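Local coordinates for protein type I modular polyketide synthase (Streptomyces albus subsp. albus, PDB 6IYR) that is an acyltransferase domain of the salinomycin polyketide synthase that probably selects and loads a methylmalonyl-type extender unit from its coenzyme A thioester for chain extension, at residues V200-V205 with A432-S437; Q135-A140 with P193-V198. One frame throughout, in Å; residues are numbered along the deposited sequence.

Interaction 1 of 2, residues V200-V205 with A432-S437; sequences VSLAEV and ARFLTS
Phe-434 reaches out from the helix 431-443 to Val-205 and Leu-202 on the helix 188-208, and its ring carries the whole contact. The backbones stay well apart: even the nearest alpha carbons, CA of Val-205 and CA of Phe-434, are 9.3 Å from each other, so the aromatic side chain has to span the gap. CB and CG only cover distance; with CG anti to the backbone N (chi1 -151°) the ring is thrown away from its own helix and toward the other one. CD2 is the first ring atom to feel the valine, at 4.2 Å from Val-205 CG1. One step further, CE2 of Phe-434 meets both side chains, with Val-205 CG1 at 3.4 Å and Leu-202 CD2 at 3.9 Å. At the tip, CZ makes the tightest approach, 3.3 Å to Val-205 CG1, and sits 3.5 Å from Val-205 CB; the first is closer than carbons usually pack, so the tip of the ring is pressed tightly, perhaps with slight strain, on the valine. On the way back round the ring, CE1 lies 3.9 Å from Val-205 CG1. Both aliphatic side chains meet the ring at a slant. The valine can press in because CG1 points anti to its backbone N (chi1 -179°), while Leu-202 reaches over with one methyl. The carbonyl O of Leu-202 lies in the ring plane at its edge, but no hydrogen bond links the segments, so the join is purely apolar. Trp-206 meets the same phenylalanine ring with planes at about 45°. Leu-146 of the helix 146-149 touches both Leu-202 and Phe-434, and Phe-153 of the helix 151-164 also covers Leu-202, placing the contact in a buried core where four helices converge.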
ATOM      1  N   VAL A 200      -4.338  -1.163  -7.739  1.00 25.02           N
ATOM      2  CA  VAL A 200      -5.596  -1.883  -7.950  1.00 26.73           C
ATOM      3  C   VAL A 200      -5.298  -3.385  -8.110  1.00 28.64           C
ATOM      4  O   VAL A 200      -5.987  -4.220  -7.571  1.00 26.53           O
ATOM      5  CB  VAL A 200      -6.338  -1.326  -9.159  1.00 23.48           C
ATOM      6  CG1 VAL A 200      -7.540  -2.211  -9.521  1.00 27.35           C
ATOM      7  CG2 VAL A 200      -6.801   0.095  -8.831  1.00 26.94           C
ATOM      8  N   SER A 201      -4.194  -3.708  -8.752  1.00 28.95           N
ATOM      9  CA  SER A 201      -3.927  -5.084  -9.085  1.00 29.26           C
ATOM     10  C   SER A 201      -3.305  -5.839  -7.943  1.00 30.57           C
ATOM     11  O   SER A 201      -3.691  -6.966  -7.710  1.00 29.12           O
ATOM     12  CB  SER A 201      -3.141  -5.191 -10.363  1.00 26.75           C
ATOM     13  OG  SER A 201      -3.952  -4.715 -11.445  1.00 28.94           O
ATOM     14  N   LEU A 202      -2.490  -5.170  -7.123  1.00 30.81           N
ATOM     15  CA  LEU A 202      -1.960  -5.788  -5.924  1.00 29.30           C
ATOM     16  C   LEU A 202      -3.076  -6.098  -4.937  1.00 37.38           C
ATOM     17  O   LEU A 202      -3.020  -7.087  -4.196  1.00 29.94           O
ATOM     18  CB  LEU A 202      -0.929  -4.874  -5.263  1.00 28.43           C
ATOM     19  CG  LEU A 202       0.388  -4.669  -6.037  1.00 24.86           C
ATOM     20  CD1 LEU A 202       1.282  -3.763  -5.224  1.00 24.32           C
ATOM     21  CD2 LEU A 202       1.118  -5.992  -6.271  1.00 28.07           C
ATOM     22  N   ALA A 203      -4.071  -5.216  -4.856  1.00 34.63           N
ATOM     23  CA  ALA A 203      -5.144  -5.391  -3.879  1.00 30.93           C
ATOM     24  C   ALA A 203      -5.949  -6.672  -4.164  1.00 30.85           C
ATOM     25  O   ALA A 203      -6.457  -7.321  -3.259  1.00 30.72           O
ATOM     26  CB  ALA A 203      -6.060  -4.178  -3.868  1.00 35.45           C
ATOM     27  N   GLU A 204      -6.148  -6.933  -5.445  1.00 28.13           N
ATOM     28  CA  GLU A 204      -6.874  -8.081  -5.914  1.00 31.88           C
ATOM     29  C   GLU A 204      -6.127  -9.390  -5.629  1.00 36.21           C
ATOM     30  O   GLU A 204      -6.746 -10.359  -5.254  1.00 30.50           O
ATOM     31  CB  GLU A 204      -7.070  -7.935  -7.400  1.00 31.62           C
ATOM     32  CG  GLU A 204      -7.954  -9.002  -7.990  1.00 34.59           C
ATOM     33  CD  GLU A 204      -9.409  -8.799  -7.641  1.00 42.95           C
ATOM     34  OE1 GLU A 204      -9.774  -7.803  -6.948  1.00 42.23           O
ATOM     35  OE2 GLU A 204     -10.193  -9.655  -8.079  1.00 56.84           O
ATOM     36  N   VAL A 205      -4.799  -9.361  -5.635  1.00 29.70           N
ATOM     37  CA  VAL A 205      -4.007 -10.527  -5.144  1.00 30.93           C
ATOM     38  C   VAL A 205      -4.228 -10.779  -3.687  1.00 29.59           C
ATOM     39  O   VAL A 205      -4.500 -11.889  -3.306  1.00 31.06           O
ATOM     40  CB  VAL A 205      -2.513 -10.347  -5.414  1.00 26.44           C
ATOM     41  CG1 VAL A 205      -1.690 -11.551  -4.945  1.00 32.62           C
ATOM     42  CG2 VAL A 205      -2.336 -10.140  -6.888  1.00 28.48           C
ATOM     43  N   ALA A 432       8.328 -13.747  -4.264  1.00 38.80           N
ATOM     44  CA  ALA A 432       9.117 -13.980  -3.061  1.00 38.88           C
ATOM     45  C   ALA A 432       8.716 -12.956  -2.020  1.00 41.04           C
ATOM     46  O   ALA A 432       8.483 -13.286  -0.856  1.00 34.37           O
ATOM     47  CB  ALA A 432      10.609 -13.861  -3.357  1.00 45.23           C
ATOM     48  N   ARG A 433       8.671 -11.691  -2.425  1.00 35.31           N
ATOM     49  CA  ARG A 433       8.413 -10.640  -1.457  1.00 32.28           C
ATOM     50  C   ARG A 433       6.937 -10.672  -1.055  1.00 26.02           C
ATOM     51  O   ARG A 433       6.568 -10.510   0.105  1.00 29.43           O
ATOM     52  CB  ARG A 433       8.806  -9.279  -2.014  1.00 31.83           C
ATOM     53  CG  ARG A 433       8.246  -8.101  -1.231  1.00 32.17           C
ATOM     54  CD  ARG A 433       8.588  -8.135   0.254  1.00 34.83           C
ATOM     55  NE  ARG A 433      10.022  -8.137   0.461  1.00 38.24           N
ATOM     56  CZ  ARG A 433      10.605  -8.273   1.647  1.00 47.96           C
ATOM     57  NH1 ARG A 433      11.925  -8.316   1.740  1.00 42.25           N
ATOM     58  NH2 ARG A 433       9.867  -8.365   2.739  1.00 48.12           N
ATOM     59  N   PHE A 434       6.098 -10.941  -2.018  1.00 27.26           N
ATOM     60  CA  PHE A 434       4.682 -10.954  -1.752  1.00 30.21           C
ATOM     61  C   PHE A 434       4.385 -12.056  -0.742  1.00 37.04           C
ATOM     62  O   PHE A 434       3.741 -11.812   0.259  1.00 31.32           O
ATOM     63  CB  PHE A 434       3.905 -11.142  -3.060  1.00 30.76           C
ATOM     64  CG  PHE A 434       2.517 -10.515  -3.050  1.00 32.14           C
ATOM     65  CD1 PHE A 434       1.654 -10.688  -1.969  1.00 38.74           C
ATOM     66  CD2 PHE A 434       2.047  -9.820  -4.147  1.00 38.22           C
ATOM     67  CE1 PHE A 434       0.372 -10.141  -1.972  1.00 38.71           C
ATOM     68  CE2 PHE A 434       0.771  -9.275  -4.153  1.00 34.85           C
ATOM     69  CZ  PHE A 434      -0.059  -9.425  -3.059  1.00 35.74           C
ATOM     70  N   LEU A 435       4.924 -13.255  -0.961  1.00 35.27           N
ATOM     71  CA  LEU A 435       4.709 -14.355  -0.019  1.00 30.84           C
ATOM     72  C   LEU A 435       5.162 -13.959   1.329  1.00 22.69           C
ATOM     73  O   LEU A 435       4.533 -14.301   2.341  1.00 33.27           O
ATOM     74  CB  LEU A 435       5.508 -15.610  -0.414  1.00 33.64           C
ATOM     75  CG  LEU A 435       4.758 -16.690  -1.161  1.00 45.17           C
ATOM     76  CD1 LEU A 435       5.705 -17.854  -1.454  1.00 51.32           C
ATOM     77  CD2 LEU A 435       3.559 -17.165  -0.358  1.00 38.64           C
ATOM     78  N   THR A 436       6.301 -13.301   1.415  1.00 28.11           N
ATOM     79  CA  THR A 436       6.729 -12.927   2.736  1.00 29.96           C
ATOM     80  C   THR A 436       5.844 -11.860   3.388  1.00 36.91           C
ATOM     81  O   THR A 436       5.546 -11.929   4.593  1.00 31.96           O
ATOM     82  CB  THR A 436       8.252 -12.727   2.914  1.00 38.17           C
ATOM     83  OG1 THR A 436       8.524 -11.564   3.680  1.00 40.80           O
ATOM     84  CG2 THR A 436       9.017 -12.755   1.660  1.00 37.66           C
ATOM     85  N   SER A 437       5.226 -11.029   2.561  1.00 30.83           N
ATOM     86  CA  SER A 437       4.195 -10.114   3.069  1.00 30.96           C
ATOM     87  C   SER A 437       2.951 -10.835   3.557  1.00 25.52           C
ATOM     88  O   SER A 437       2.464 -10.514   4.620  1.00 28.57           O
ATOM     89  CB  SER A 437       3.846  -9.067   2.018  1.00 28.53           C
ATOM     90  OG  SER A 437       4.964  -8.192   1.857  1.00 27.41           O
TER

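Interaction 2 of 2, residues Q135-A140 with P193-V198; sequences QGSQWA and PALWAV
Leu-195 lies against Ser-137 and Gln-138 in a loop-on-helix van der Waals contact, buried between the helix 188-208 and the loop that leaves the parallel-sheet strand 129-132. That loop carries the GQGSQ sequence of the acyltransferase family, which in relatives helps form the oxyanion hole, so the helix here probably backs a part of the active site. Nearly all the reach comes from the leucine. Its CG stands beside the backbone N, anti to the carbonyl carbon (chi1 -81°), which spreads the two methyls toward the loop. CD2 of Leu-195 goes to the Ser-137 side, 3.9 Å from OG, and also brushes Gln-138, with CA and CB of that residue each 4.1 Å from it. CD1 of Leu-195 takes the other end of the glutamine, lying 4.1 Å from OE1. The Gln-138 chain doubles back at chi2 (-76°), carrying OE1 round to the backbone N of Gly-136; that hydrogen bond is weak, 3.4 Å from Gly-136 N to Gln-138 OE1 with an angle of 130° at the hydrogen. Phe-185 packs on Gln-138 as well. On the helix side, Pro-193 introduces a kink, because its ring nitrogen cannot donate to the preceding turn. Chemically, a branched aliphatic group meets polar side chains without any bond across to fix its direction, so the contact rests on van der Waals fit, and the Ser-137 hydroxyl, buried here with no hydrogen-bond partner in the model, probably pays a desolvation cost.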
ATOM      1  N   GLN A 135       2.028   9.314  -4.363  1.00 33.06           N
ATOM      2  CA  GLN A 135       3.293   9.324  -5.077  1.00 37.24           C
ATOM      3  C   GLN A 135       4.391   8.707  -4.220  1.00 32.60           C
ATOM      4  O   GLN A 135       4.246   8.566  -2.986  1.00 34.12           O
ATOM      5  CB  GLN A 135       3.657  10.777  -5.400  1.00 40.92           C
ATOM      6  CG  GLN A 135       4.053  11.563  -4.164  1.00 50.32           C
ATOM      7  CD  GLN A 135       5.547  11.457  -3.869  1.00 57.89           C
ATOM      8  OE1 GLN A 135       6.384  11.396  -4.780  1.00 78.74           O
ATOM      9  NE2 GLN A 135       5.877  11.384  -2.600  1.00 54.62           N
ATOM     10  N   GLY A 136       5.500   8.371  -4.875  1.00 31.21           N
ATOM     11  CA  GLY A 136       6.738   7.962  -4.170  1.00 35.56           C
ATOM     12  C   GLY A 136       6.987   6.448  -4.193  1.00 45.16           C
ATOM     13  O   GLY A 136       8.044   5.996  -3.815  1.00 40.82           O
ATOM     14  N   SER A 137       5.993   5.635  -4.537  1.00 37.14           N
ATOM     15  CA  SER A 137       6.203   4.176  -4.463  1.00 40.77           C
ATOM     16  C   SER A 137       6.722   3.528  -5.767  1.00 42.92           C
ATOM     17  O   SER A 137       6.999   2.319  -5.792  1.00 40.14           O
ATOM     18  CB  SER A 137       4.946   3.432  -3.891  1.00 43.95           C
ATOM     19  OG  SER A 137       3.700   3.929  -4.384  1.00 60.74           O
ATOM     20  N   GLN A 138       7.007   4.321  -6.800  1.00 32.11           N
ATOM     21  CA  GLN A 138       7.337   3.749  -8.095  1.00 31.58           C
ATOM     22  C   GLN A 138       8.787   3.243  -8.207  1.00 26.44           C
ATOM     23  O   GLN A 138       9.675   3.825  -7.657  1.00 30.88           O
ATOM     24  CB  GLN A 138       7.048   4.736  -9.234  1.00 33.52           C
ATOM     25  CG  GLN A 138       8.094   5.811  -9.411  1.00 33.41           C
ATOM     26  CD  GLN A 138       7.967   6.876  -8.356  1.00 40.69           C
ATOM     27  OE1 GLN A 138       6.966   6.966  -7.642  1.00 29.36           O
ATOM     28  NE2 GLN A 138       9.016   7.646  -8.201  1.00 49.63           N
ATOM     29  N   TRP A 139       9.016   2.254  -9.046  1.00 31.33           N
ATOM     30  CA  TRP A 139      10.379   1.918  -9.442  1.00 29.99           C
ATOM     31  C   TRP A 139      10.359   1.113 -10.704  1.00 30.70           C
ATOM     32  O   TRP A 139       9.380   0.393 -10.970  1.00 30.86           O
ATOM     33  CB  TRP A 139      11.087   1.119  -8.340  1.00 33.53           C
ATOM     34  CG  TRP A 139      10.340  -0.067  -7.787  1.00 27.74           C
ATOM     35  CD1 TRP A 139       9.491  -0.058  -6.735  1.00 28.16           C
ATOM     36  CD2 TRP A 139      10.544  -1.446  -8.115  1.00 26.34           C
ATOM     37  NE1 TRP A 139       9.118  -1.333  -6.409  1.00 27.67           N
ATOM     38  CE2 TRP A 139       9.690  -2.201  -7.292  1.00 28.68           C
ATOM     39  CE3 TRP A 139      11.368  -2.123  -9.026  1.00 29.14           C
ATOM     40  CZ2 TRP A 139       9.712  -3.599  -7.268  1.00 29.92           C
ATOM     41  CZ3 TRP A 139      11.336  -3.514  -9.052  1.00 30.88           C
ATOM     42  CH2 TRP A 139      10.505  -4.236  -8.184  1.00 28.47           C
ATOM     43  N   ALA A 140      11.437   1.221 -11.479  1.00 29.65           N
ATOM     44  CA  ALA A 140      11.517   0.577 -12.764  1.00 33.41           C
ATOM     45  C   ALA A 140      11.498  -0.906 -12.536  1.00 37.31           C
ATOM     46  O   ALA A 140      12.382  -1.437 -11.882  1.00 36.03           O
ATOM     47  CB  ALA A 140      12.807   0.965 -13.469  1.00 33.88           C
ATOM     48  N   PRO A 193      -1.128   7.025 -13.386  1.00 19.73           N
ATOM     49  CA  PRO A 193      -1.995   5.925 -13.793  1.00 22.68           C
ATOM     50  C   PRO A 193      -1.313   4.543 -13.701  1.00 26.60           C
ATOM     51  O   PRO A 193      -2.000   3.537 -13.506  1.00 24.79           O
ATOM     52  CB  PRO A 193      -2.314   6.238 -15.239  1.00 21.52           C
ATOM     53  CG  PRO A 193      -2.040   7.697 -15.387  1.00 26.32           C
ATOM     54  CD  PRO A 193      -0.939   8.009 -14.446  1.00 25.07           C
ATOM     55  N   ALA A 194      -0.003   4.499 -13.941  1.00 25.78           N
ATOM     56  CA  ALA A 194       0.772   3.261 -13.799  1.00 23.77           C
ATOM     57  C   ALA A 194       0.697   2.784 -12.339  1.00 24.06           C
ATOM     58  O   ALA A 194       0.401   1.609 -12.025  1.00 24.40           O
ATOM     59  CB  ALA A 194       2.202   3.542 -14.218  1.00 28.60           C
ATOM     60  N   LEU A 195       0.867   3.722 -11.423  1.00 23.45           N
ATOM     61  CA  LEU A 195       0.768   3.381 -10.013  1.00 22.60           C
ATOM     62  C   LEU A 195      -0.655   2.969  -9.640  1.00 26.87           C
ATOM     63  O   LEU A 195      -0.855   2.090  -8.844  1.00 22.13           O
ATOM     64  CB  LEU A 195       1.208   4.520  -9.114  1.00 23.28           C
ATOM     65  CG  LEU A 195       2.727   4.677  -8.917  1.00 31.50           C
ATOM     66  CD1 LEU A 195       3.039   5.951  -8.103  1.00 30.85           C
ATOM     67  CD2 LEU A 195       3.262   3.434  -8.214  1.00 35.38           C
ATOM     68  N   TRP A 196      -1.633   3.693 -10.150  1.00 23.64           N
ATOM     69  CA  TRP A 196      -3.020   3.333  -9.964  1.00 22.58           C
ATOM     70  C   TRP A 196      -3.230   1.833 -10.303  1.00 21.67           C
ATOM     71  O   TRP A 196      -3.837   1.101  -9.523  1.00 21.27           O
ATOM     72  CB  TRP A 196      -3.905   4.219 -10.860  1.00 24.27           C
ATOM     73  CG  TRP A 196      -5.340   3.763 -10.859  1.00 20.77           C
ATOM     74  CD1 TRP A 196      -6.240   3.942  -9.877  1.00 21.82           C
ATOM     75  CD2 TRP A 196      -5.977   3.014 -11.864  1.00 23.89           C
ATOM     76  NE1 TRP A 196      -7.422   3.371 -10.214  1.00 26.10           N
ATOM     77  CE2 TRP A 196      -7.284   2.762 -11.427  1.00 22.17           C
ATOM     78  CE3 TRP A 196      -5.551   2.442 -13.059  1.00 24.12           C
ATOM     79  CZ2 TRP A 196      -8.183   2.013 -12.165  1.00 28.16           C
ATOM     80  CZ3 TRP A 196      -6.466   1.757 -13.815  1.00 27.37           C
ATOM     81  CH2 TRP A 196      -7.746   1.501 -13.345  1.00 25.32           C
ATOM     82  N   ALA A 197      -2.804   1.437 -11.489  1.00 22.38           N
ATOM     83  CA  ALA A 197      -3.027   0.101 -12.002  1.00 25.04           C
ATOM     84  C   ALA A 197      -2.320  -0.956 -11.183  1.00 28.29           C
ATOM     85  O   ALA A 197      -2.909  -2.000 -10.865  1.00 24.84           O
ATOM     86  CB  ALA A 197      -2.561   0.022 -13.443  1.00 22.82           C
ATOM     87  N   VAL A 198      -1.125  -0.622 -10.710  1.00 25.04           N
ATOM     88  CA  VAL A 198      -0.389  -1.517  -9.817  1.00 25.51           C
ATOM     89  C   VAL A 198      -1.116  -1.709  -8.511  1.00 30.08           C
ATOM     90  O   VAL A 198      -1.302  -2.835  -8.065  1.00 26.65           O
ATOM     91  CB  VAL A 198       1.048  -1.028  -9.567  1.00 25.42           C
ATOM     92  CG1 VAL A 198       1.736  -1.796  -8.435  1.00 25.83           C
ATOM     93  CG2 VAL A 198       1.843  -1.102 -10.846  1.00 26.17           C
TER

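Interactions 1 and 2 share the helix 188-208 and have centres 14 Å apart. In chain order, 135-140 comes first and pairs with 193-198, so interaction 2 closes before interaction 1 opens from 200-205 to the distant 432-437. Leu-195 and Leu-202, seven residues or about two turns apart, serve one contact each. The helix meets the loop after the inner strand 129-132 and, further along, the helix 431-443, which follows the outermost strand 419-421 of the parallel four-stranded sheet. Helix 188-208 itself leads into strand 215-218, the other outer strand. One helix thus ties early and late parts of the acyltransferase domain together.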